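Local coordinates for protein putative immunoglobulin A1 protease (Bacteroides ovatus, PDB 3N6Z) that is of unknown function but, as a putative immunoglobulin A1 protease, probably acts as a hydrolase, its chain coiled into a parallel beta-solenoid, at residues T56-M61 and P120-V125; G37-G42 and R62-S67; N267-S272 and E335-I340. All blocks are in the same frame, centred on the assembly; numbering follows the deposited sequence.

How the contacts relate
All three contacts are apolar and none has a hydrogen bond across its segments, yet they lie at different places in the solenoid. Contacts 1 and 3 are buried; contact 2, farther from the centre of the chain, is partly exposed. Contacts 1 and 2 share the N-terminal end, where the consecutive helices 55-58 and 61-64 meet the first coils, and they touch through a probable hydrogen bond from N60 ND2 to L38 O. Contact 3 lies on the opposite side of the chain's centre, about 32 Å from contact 1 between centres. Selenium meets a phenyl ring in contact 1, valine methyls meet one in contact 2, and a leucine methyl covers an indole face in contact 3.

Contact 1: residues T56-M61 and P120-V125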
loop_
_atom_site.group_PDB
_atom_site.type_symbol
_atom_site.label_atom_id
_atom_site.label_comp_id
_atom_site.label_asym_id
_atom_site.label_seq_id
_atom_site.Cartn_x
_atom_site.Cartn_y
_atom_site.Cartn_z
ATOM N N THR A 56 -8.175 -5.902 -20.970
ATOM C CA THR A 56 -8.528 -7.291 -21.238
ATOM C C THR A 56 -7.304 -8.167 -20.929
ATOM O O THR A 56 -7.409 -9.228 -20.293
ATOM C CB THR A 56 -8.946 -7.484 -22.671
ATOM O OG1 THR A 56 -10.045 -6.624 -22.966
ATOM C CG2 THR A 56 -9.358 -8.939 -22.938
ATOM N N GLN A 57 -6.133 -7.693 -21.339
ATOM C CA GLN A 57 -4.888 -8.381 -21.008
ATOM C C GLN A 57 -4.617 -8.403 -19.491
ATOM O O GLN A 57 -4.128 -9.405 -18.957
ATOM C CB GLN A 57 -3.721 -7.813 -21.816
ATOM C CG GLN A 57 -3.841 -8.077 -23.321
ATOM C CD GLN A 57 -2.719 -7.492 -24.146
ATOM O OE1 GLN A 57 -1.831 -6.876 -23.632
ATOM N NE2 GLN A 57 -2.803 -7.647 -25.455
ATOM N N ILE A 58 -4.879 -7.312 -18.790
ATOM C CA ILE A 58 -4.666 -7.326 -17.363
ATOM C C ILE A 58 -5.571 -8.361 -16.674
ATOM O O ILE A 58 -5.167 -8.989 -15.675
ATOM C CB ILE A 58 -4.761 -5.902 -16.712
ATOM C CG1 ILE A 58 -3.734 -5.754 -15.583
ATOM C CG2 ILE A 58 -6.143 -5.578 -16.235
ATOM C CD1 ILE A 58 -3.550 -4.310 -15.119
ATOM N N ARG A 59 -6.749 -8.594 -17.234
ATOM C CA ARG A 59 -7.657 -9.626 -16.735
ATOM C C ARG A 59 -7.196 -11.048 -17.066
ATOM O O ARG A 59 -7.720 -11.987 -16.503
ATOM C CB ARG A 59 -9.077 -9.361 -17.223
ATOM C CG ARG A 59 -9.659 -8.103 -16.573
ATOM C CD ARG A 59 -10.854 -7.539 -17.308
ATOM N NE ARG A 59 -11.927 -8.517 -17.315
ATOM C CZ ARG A 59 -12.462 -9.043 -18.425
ATOM N NH1 ARG A 59 -12.122 -8.607 -19.648
ATOM N NH2 ARG A 59 -13.381 -9.981 -18.310
ATOM N N ASN A 60 -6.197 -11.208 -17.913
ATOM C CA ASN A 60 -5.609 -12.520 -18.204
ATOM C C ASN A 60 -4.498 -12.917 -17.235
ATOM O O ASN A 60 -4.039 -14.058 -17.264
ATOM C CB ASN A 60 -5.104 -12.633 -19.660
ATOM C CG ASN A 60 -6.239 -12.581 -20.679
ATOM O OD1 ASN A 60 -7.369 -13.023 -20.387
ATOM N ND2 ASN A 60 -5.948 -12.047 -21.877
HETATM N N MSE A 61 -4.064 -11.994 -16.355
HETATM C CA MSE A 61 -2.980 -12.314 -15.418
HETATM C C MSE A 61 -3.324 -13.578 -14.618
HETATM O O MSE A 61 -2.465 -14.429 -14.407
HETATM C CB MSE A 61 -2.701 -11.168 -14.457
HETATM C CG MSE A 61 -2.153 -9.922 -15.124
HETATM SE SE MSE A 61 -1.914 -8.470 -13.878
HETATM C CE MSE A 61 -0.479 -9.281 -12.818
ATOM N N PRO A 120 -9.852 -8.261 -1.149
ATOM C CA PRO A 120 -10.068 -7.350 -2.274
ATOM C C PRO A 120 -8.972 -6.278 -2.357
ATOM O O PRO A 120 -8.734 -5.554 -1.392
ATOM C CB PRO A 120 -11.439 -6.732 -1.982
ATOM C CG PRO A 120 -12.100 -7.630 -1.027
ATOM C CD PRO A 120 -11.037 -8.356 -0.273
ATOM N N SER A 121 -8.344 -6.196 -3.520
ATOM C CA SER A 121 -7.125 -5.491 -3.797
ATOM C C SER A 121 -6.596 -6.015 -5.130
ATOM O O SER A 121 -7.137 -6.971 -5.701
ATOM C CB SER A 121 -6.057 -5.747 -2.716
ATOM O OG SER A 121 -5.657 -7.103 -2.684
ATOM N N PHE A 122 -5.494 -5.430 -5.627
ATOM C CA PHE A 122 -4.955 -5.894 -6.880
ATOM C C PHE A 122 -4.353 -7.306 -6.709
ATOM O O PHE A 122 -4.775 -8.243 -7.394
ATOM C CB PHE A 122 -3.949 -4.884 -7.466
ATOM C CG PHE A 122 -3.617 -5.140 -8.911
ATOM C CD1 PHE A 122 -4.498 -4.808 -9.930
ATOM C CD2 PHE A 122 -2.414 -5.697 -9.250
ATOM C CE1 PHE A 122 -4.192 -5.057 -11.276
ATOM C CE2 PHE A 122 -2.094 -5.917 -10.587
ATOM C CZ PHE A 122 -2.984 -5.574 -11.581
ATOM N N PHE A 123 -3.401 -7.460 -5.788
ATOM C CA PHE A 123 -2.638 -8.703 -5.626
ATOM C C PHE A 123 -3.225 -9.667 -4.595
ATOM O O PHE A 123 -2.928 -10.878 -4.660
ATOM C CB PHE A 123 -1.183 -8.445 -5.281
ATOM C CG PHE A 123 -0.414 -7.747 -6.353
ATOM C CD1 PHE A 123 -0.128 -8.367 -7.554
ATOM C CD2 PHE A 123 0.000 -6.445 -6.177
ATOM C CE1 PHE A 123 0.555 -7.711 -8.550
ATOM C CE2 PHE A 123 0.714 -5.774 -7.156
ATOM C CZ PHE A 123 0.995 -6.416 -8.350
ATOM N N GLY A 124 -3.952 -9.152 -3.583
ATOM C CA GLY A 124 -4.439 -9.998 -2.493
ATOM C C GLY A 124 -3.372 -10.256 -1.447
ATOM O O GLY A 124 -3.403 -9.651 -0.356
ATOM N N VAL A 125 -2.417 -11.091 -1.816
ATOM C CA VAL A 125 -1.204 -11.348 -1.042
ATOM C C VAL A 125 -0.044 -11.260 -2.034
ATOM O O VAL A 125 -0.004 -12.056 -2.972
ATOM C CB VAL A 125 -1.209 -12.729 -0.339
ATOM C CG1 VAL A 125 0.168 -13.013 0.304
ATOM C CG2 VAL A 125 -2.373 -12.814 0.675
#
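I58 and M61, the first and last residues of one type I beta turn, close on the far end of the F122 ring. The ring carbon CZ is shared: I58 CD1 lies 3.8 Å from F122 CZ at the edge, near the ring plane, and M61 SE is also 3.8 Å from F122 CZ. The selenium, of selenomethionine, makes a Met-aromatic contact from an oblique direction, 5.0 Å from M61 SE to the centroid of the F122 ring. M61 runs roughly at right angles to F122, its chain bent at the last torsion (chi3 67°). F122 reaches out of the loop toward this turn because its chi1 of -166° sets CG opposite the backbone N. Its edge carbon CD2 stands 3.5 Å above the plane of the F123 ring, over the centre, and W87 stacks on F122. Replacing F122 by an alanine would probably leave a gap beside I58 CD1 and M61 SE and take away the ring carbon that packs on the F123 face. I109 of strand 107-110 touches both I58 and F122, and I52 of strand 50-52 touches I58 and M61, joining the turn between helices 55-58 and 61-64 to the first coils. With no hydrogen bond across it, just apolar packing and a selenium-aromatic contact, it probably depends on shape and exclusion of water, consistent with both helices closing the end of the solenoid's interior.

Contact 2: residues G37-G42 and R62-S67; sequences GLFEKG and RSVLKS
V64 puts both of its methyls against the loop 37-42, one serving two partners, and has more surface buried here than either L38 or F39. Its CG2 makes the tightest approach, 3.6 Å to F39 CE2, and continues along the ring to F39 CZ at 3.8 Å. The direction is oblique to the phenyl ring. CG1 of V64 lies instead in the plane of that ring, at its edge, 3.9 Å from F39 CE2. The isopropyl group therefore meets the ring at CE2 and CZ with one methyl in plane and the other oblique to it. F39 and V64 point at each other, whereas L38 and V64 run antiparallel, side by side. V64 CG1 sits anti to the carbonyl carbon (chi1 -66°), which turns it toward the leucine as well: L38 CD1 is 3.9 Å from V64 CG1. The leucine is extended beyond CB, its CD1 anti to CA (chi2 179°), and this carries the methyl to the valine. L38 and F39, adjacent in sequence, thus hold V64 between a leucine methyl and the phenyl ring, and the contact is wholly apolar. F39 is the buried member, whereas L38 and V64 remain partly exposed. The valine stands on helix 61-64, which is only weakly bonded, and the loop comes between helix 33-37 and strand 50-52. F73 of strand 71-75 touches both F39 and V64, Y50 of strand 50-52 stacks on F39 and also meets V64, and A35 of helix 33-37 touches V64, placing the contact between the N-terminal helices and the first strands of the solenoid.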
loop_
_atom_site.group_PDB
_atom_site.type_symbol
_atom_site.label_atom_id
_atom_site.label_comp_id
_atom_site.label_asym_id
_atom_site.label_seq_id
_atom_site.Cartn_x
_atom_site.Cartn_y
_atom_site.Cartn_z
ATOM N N GLY A 37 -1.418 -15.317 -27.159
ATOM C CA GLY A 37 -2.186 -14.118 -27.412
ATOM C C GLY A 37 -2.956 -13.527 -26.248
ATOM O O GLY A 37 -3.695 -12.562 -26.420
ATOM N N LEU A 38 -2.865 -14.140 -25.080
ATOM C CA LEU A 38 -3.436 -13.530 -23.869
ATOM C C LEU A 38 -2.758 -12.209 -23.516
ATOM O O LEU A 38 -3.380 -11.370 -22.866
ATOM C CB LEU A 38 -3.336 -14.496 -22.673
ATOM C CG LEU A 38 -4.169 -15.777 -22.715
ATOM C CD1 LEU A 38 -3.886 -16.612 -21.431
ATOM C CD2 LEU A 38 -5.593 -15.463 -22.846
ATOM N N PHE A 39 -1.504 -12.041 -23.948
ATOM C CA PHE A 39 -0.700 -10.830 -23.726
ATOM C C PHE A 39 -0.092 -10.408 -25.060
ATOM O O PHE A 39 -0.059 -11.187 -26.029
ATOM C CB PHE A 39 0.406 -11.090 -22.690
ATOM C CG PHE A 39 -0.166 -11.489 -21.364
ATOM C CD1 PHE A 39 -0.590 -10.505 -20.459
ATOM C CD2 PHE A 39 -0.390 -12.810 -21.060
ATOM C CE1 PHE A 39 -1.182 -10.870 -19.293
ATOM C CE2 PHE A 39 -0.979 -13.158 -19.876
ATOM C CZ PHE A 39 -1.386 -12.199 -19.003
ATOM N N GLU A 40 0.431 -9.196 -25.095
ATOM C CA GLU A 40 1.056 -8.670 -26.319
ATOM C C GLU A 40 2.259 -9.522 -26.713
ATOM O O GLU A 40 2.485 -9.780 -27.907
ATOM C CB GLU A 40 1.478 -7.197 -26.141
ATOM C CG GLU A 40 2.459 -6.605 -27.197
ATOM C CD GLU A 40 1.911 -6.494 -28.619
ATOM O OE1 GLU A 40 0.682 -6.548 -28.834
ATOM O OE2 GLU A 40 2.742 -6.331 -29.548
ATOM N N LYS A 41 3.035 -9.938 -25.722
ATOM C CA LYS A 41 4.228 -10.755 -25.914
ATOM C C LYS A 41 4.665 -11.280 -24.544
ATOM O O LYS A 41 4.102 -10.883 -23.510
ATOM C CB LYS A 41 5.369 -9.971 -26.582
ATOM C CG LYS A 41 5.902 -8.814 -25.794
ATOM C CD LYS A 41 7.028 -8.063 -26.532
ATOM C CE LYS A 41 7.626 -6.961 -25.657
ATOM N NZ LYS A 41 8.758 -6.185 -26.282
ATOM N N GLY A 42 5.692 -12.130 -24.529
ATOM C CA GLY A 42 6.294 -12.655 -23.311
ATOM C C GLY A 42 5.810 -14.029 -22.909
ATOM O O GLY A 42 4.862 -14.581 -23.482
ATOM N N ARG A 62 -4.547 -13.651 -14.110
ATOM C CA ARG A 62 -4.914 -14.775 -13.240
ATOM C C ARG A 62 -4.767 -16.126 -13.928
ATOM O O ARG A 62 -4.483 -17.148 -13.281
ATOM C CB ARG A 62 -6.330 -14.598 -12.737
ATOM C CG ARG A 62 -7.384 -14.553 -13.805
ATOM C CD ARG A 62 -8.700 -14.619 -13.019
ATOM N NE ARG A 62 -9.680 -13.638 -13.370
ATOM C CZ ARG A 62 -10.585 -13.095 -12.528
ATOM N NH1 ARG A 62 -10.619 -13.322 -11.178
ATOM N NH2 ARG A 62 -11.446 -12.246 -13.063
ATOM N N SER A 63 -4.907 -16.143 -15.252
ATOM C CA SER A 63 -4.897 -17.386 -16.039
ATOM C C SER A 63 -3.490 -17.955 -16.218
ATOM O O SER A 63 -3.350 -19.089 -16.608
ATOM C CB SER A 63 -5.533 -17.118 -17.405
ATOM O OG SER A 63 -6.806 -16.453 -17.264
ATOM N N VAL A 64 -2.459 -17.135 -15.982
ATOM C CA VAL A 64 -1.071 -17.553 -16.264
ATOM C C VAL A 64 -0.175 -17.590 -15.021
ATOM O O VAL A 64 1.034 -17.849 -15.104
ATOM C CB VAL A 64 -0.438 -16.671 -17.386
ATOM C CG1 VAL A 64 -1.146 -16.882 -18.716
ATOM C CG2 VAL A 64 -0.343 -15.202 -16.947
ATOM N N LEU A 65 -0.763 -17.384 -13.840
ATOM C CA LEU A 65 -0.057 -17.579 -12.566
ATOM C C LEU A 65 0.350 -19.061 -12.411
ATOM O O LEU A 65 -0.324 -19.961 -12.945
ATOM C CB LEU A 65 -0.901 -17.126 -11.408
ATOM C CG LEU A 65 -1.253 -15.624 -11.385
ATOM C CD1 LEU A 65 -2.223 -15.330 -10.238
ATOM C CD2 LEU A 65 0.031 -14.713 -11.317
ATOM N N LYS A 66 1.441 -19.310 -11.711
ATOM C CA LYS A 66 1.992 -20.665 -11.522
ATOM C C LYS A 66 2.319 -20.883 -10.050
ATOM O O LYS A 66 3.045 -20.106 -9.425
ATOM C CB LYS A 66 3.233 -20.863 -12.379
ATOM C CG LYS A 66 2.976 -20.825 -13.876
ATOM C CD LYS A 66 4.234 -20.876 -14.730
ATOM C CE LYS A 66 4.889 -22.220 -14.702
ATOM N NZ LYS A 66 6.085 -22.225 -15.645
ATOM N N SER A 67 1.747 -21.936 -9.478
ATOM C CA SER A 67 1.957 -22.272 -8.073
ATOM C C SER A 67 3.415 -22.641 -7.736
ATOM O O SER A 67 3.861 -22.475 -6.609
ATOM C CB SER A 67 1.012 -23.416 -7.668
ATOM O OG SER A 67 1.308 -24.625 -8.354
#

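Contact 3: residues N267-S272 and E335-I340; sequences NSAAWS and EELGNI
W271 has its CG anti to the backbone N (chi1 -152°), and L337 has its own CG beside the backbone N (chi1 -82°) with CD1 extended anti to CA; together these torsions lay the leucine across the indole. The methyl L337 CD1 sits over one face of the six-membered ring, 3.9 Å from the W271 centroid and 21° off the ring normal, a CH-pi contact. It is displaced toward the rim, and its closest atom is W271 CE3, 3.6 Å from L337 CD1. Further back along the side chain, L337 CB comes within 3.8 Å of W271 CZ3, so the leucine runs along the benzene part of the indole and the two side chains pass in opposite directions. The other branch of the leucine is used differently: L337 CD2 turns to the strand and meets A269 CB at 3.9 Å. A269 and W271, two residues apart, thus receive one methyl each. Y300 and C302 of the next strand, 299-302, also touch L337, and Y356 meets the W271 ring with the planes about 60° apart. Strand 268-270 belongs to a parallel sheet whose last strand, 330-332, leads almost directly into helix 334-344. The contact is therefore that of a C-terminal helix folded back onto one face of a parallel beta-helix.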
loop_
_atom_site.group_PDB
_atom_site.type_symbol
_atom_site.label_atom_id
_atom_site.label_comp_id
_atom_site.label_asym_id
_atom_site.label_seq_id
_atom_site.Cartn_x
_atom_site.Cartn_y
_atom_site.Cartn_z
ATOM N N ASN A 267 12.443 8.438 7.093
ATOM C CA ASN A 267 12.305 9.400 6.009
ATOM C C ASN A 267 10.915 9.333 5.399
ATOM O O ASN A 267 10.741 9.026 4.227
ATOM C CB ASN A 267 13.379 9.171 4.939
ATOM C CG ASN A 267 14.758 9.338 5.488
ATOM O OD1 ASN A 267 15.602 8.392 5.469
ATOM N ND2 ASN A 267 15.029 10.499 5.972
ATOM N N SER A 268 9.923 9.614 6.222
ATOM C CA SER A 268 8.513 9.532 5.862
ATOM C C SER A 268 7.738 10.687 6.432
ATOM O O SER A 268 8.191 11.386 7.361
ATOM C CB SER A 268 7.945 8.168 6.275
ATOM O OG SER A 268 8.591 7.103 5.513
ATOM N N ALA A 269 6.558 10.939 5.871
ATOM C CA ALA A 269 5.778 12.099 6.292
ATOM C C ALA A 269 4.265 11.854 6.243
ATOM O O ALA A 269 3.737 11.235 5.295
ATOM C CB ALA A 269 6.107 13.323 5.407
ATOM N N ALA A 270 3.568 12.377 7.243
ATOM C CA ALA A 270 2.113 12.345 7.311
ATOM C C ALA A 270 1.558 13.685 6.861
ATOM O O ALA A 270 1.936 14.734 7.408
ATOM C CB ALA A 270 1.639 12.016 8.751
ATOM N N TRP A 271 0.649 13.647 5.911
ATOM C CA TRP A 271 -0.010 14.844 5.408
ATOM C C TRP A 271 -1.502 14.623 5.261
ATOM O O TRP A 271 -2.182 15.325 4.496
ATOM C CB TRP A 271 0.677 15.295 4.108
ATOM C CG TRP A 271 0.639 16.724 3.763
ATOM C CD1 TRP A 271 -0.301 17.650 4.114
ATOM C CD2 TRP A 271 1.568 17.395 2.908
ATOM N NE1 TRP A 271 0.033 18.879 3.578
ATOM C CE2 TRP A 271 1.164 18.744 2.824
ATOM C CE3 TRP A 271 2.713 16.989 2.227
ATOM C CZ2 TRP A 271 1.865 19.693 2.046
ATOM C CZ3 TRP A 271 3.409 17.913 1.472
ATOM C CH2 TRP A 271 2.977 19.251 1.383
ATOM N N SER A 272 -2.049 13.705 6.063
ATOM C CA SER A 272 -3.468 13.357 6.067
ATOM C C SER A 272 -4.162 13.883 7.321
ATOM O O SER A 272 -3.595 13.850 8.409
ATOM C CB SER A 272 -3.627 11.833 6.056
ATOM O OG SER A 272 -3.072 11.270 4.895
ATOM N N GLU A 335 5.798 23.948 2.813
ATOM C CA GLU A 335 6.967 24.268 1.997
ATOM C C GLU A 335 8.155 23.402 2.403
ATOM O O GLU A 335 8.856 22.837 1.551
ATOM C CB GLU A 335 7.341 25.752 2.102
ATOM C CG GLU A 335 8.525 26.147 1.201
ATOM C CD GLU A 335 9.062 27.570 1.467
ATOM O OE1 GLU A 335 8.410 28.357 2.198
ATOM O OE2 GLU A 335 10.161 27.883 0.948
ATOM N N GLU A 336 8.365 23.272 3.712
ATOM C CA GLU A 336 9.429 22.396 4.213
ATOM C C GLU A 336 9.240 20.954 3.769
ATOM O O GLU A 336 10.206 20.297 3.375
ATOM C CB GLU A 336 9.543 22.485 5.726
ATOM C CG GLU A 336 10.063 23.874 6.170
ATOM C CD GLU A 336 9.748 24.259 7.611
ATOM O OE1 GLU A 336 9.028 23.522 8.347
ATOM O OE2 GLU A 336 10.221 25.355 8.025
ATOM N N LEU A 337 8.026 20.455 3.896
ATOM C CA LEU A 337 7.747 19.051 3.501
ATOM C C LEU A 337 7.981 18.805 2.035
ATOM O O LEU A 337 8.504 17.768 1.660
ATOM C CB LEU A 337 6.323 18.654 3.815
ATOM C CG LEU A 337 5.995 18.234 5.201
ATOM C CD1 LEU A 337 4.532 17.810 5.272
ATOM C CD2 LEU A 337 6.933 17.099 5.715
ATOM N N GLY A 338 7.623 19.771 1.195
ATOM C CA GLY A 338 7.901 19.632 -0.237
ATOM C C GLY A 338 9.380 19.443 -0.502
ATOM O O GLY A 338 9.748 18.588 -1.300
ATOM N N ASN A 339 10.220 20.255 0.152
ATOM C CA ASN A 339 11.696 20.127 0.090
ATOM C C ASN A 339 12.159 18.786 0.539
ATOM O O ASN A 339 12.988 18.133 -0.092
ATOM C CB ASN A 339 12.421 21.128 1.041
ATOM C CG ASN A 339 12.391 22.564 0.554
ATOM O OD1 ASN A 339 12.052 22.857 -0.599
ATOM N ND2 ASN A 339 12.731 23.484 1.459
ATOM N N ILE A 340 11.644 18.375 1.699
ATOM C CA ILE A 340 12.072 17.136 2.323
ATOM C C ILE A 340 11.760 15.931 1.424
ATOM O O ILE A 340 12.614 15.067 1.185
ATOM C CB ILE A 340 11.430 16.974 3.737
ATOM C CG1 ILE A 340 12.036 18.014 4.721
ATOM C CG2 ILE A 340 11.595 15.560 4.265
ATOM C CD1 ILE A 340 11.224 18.151 5.998
#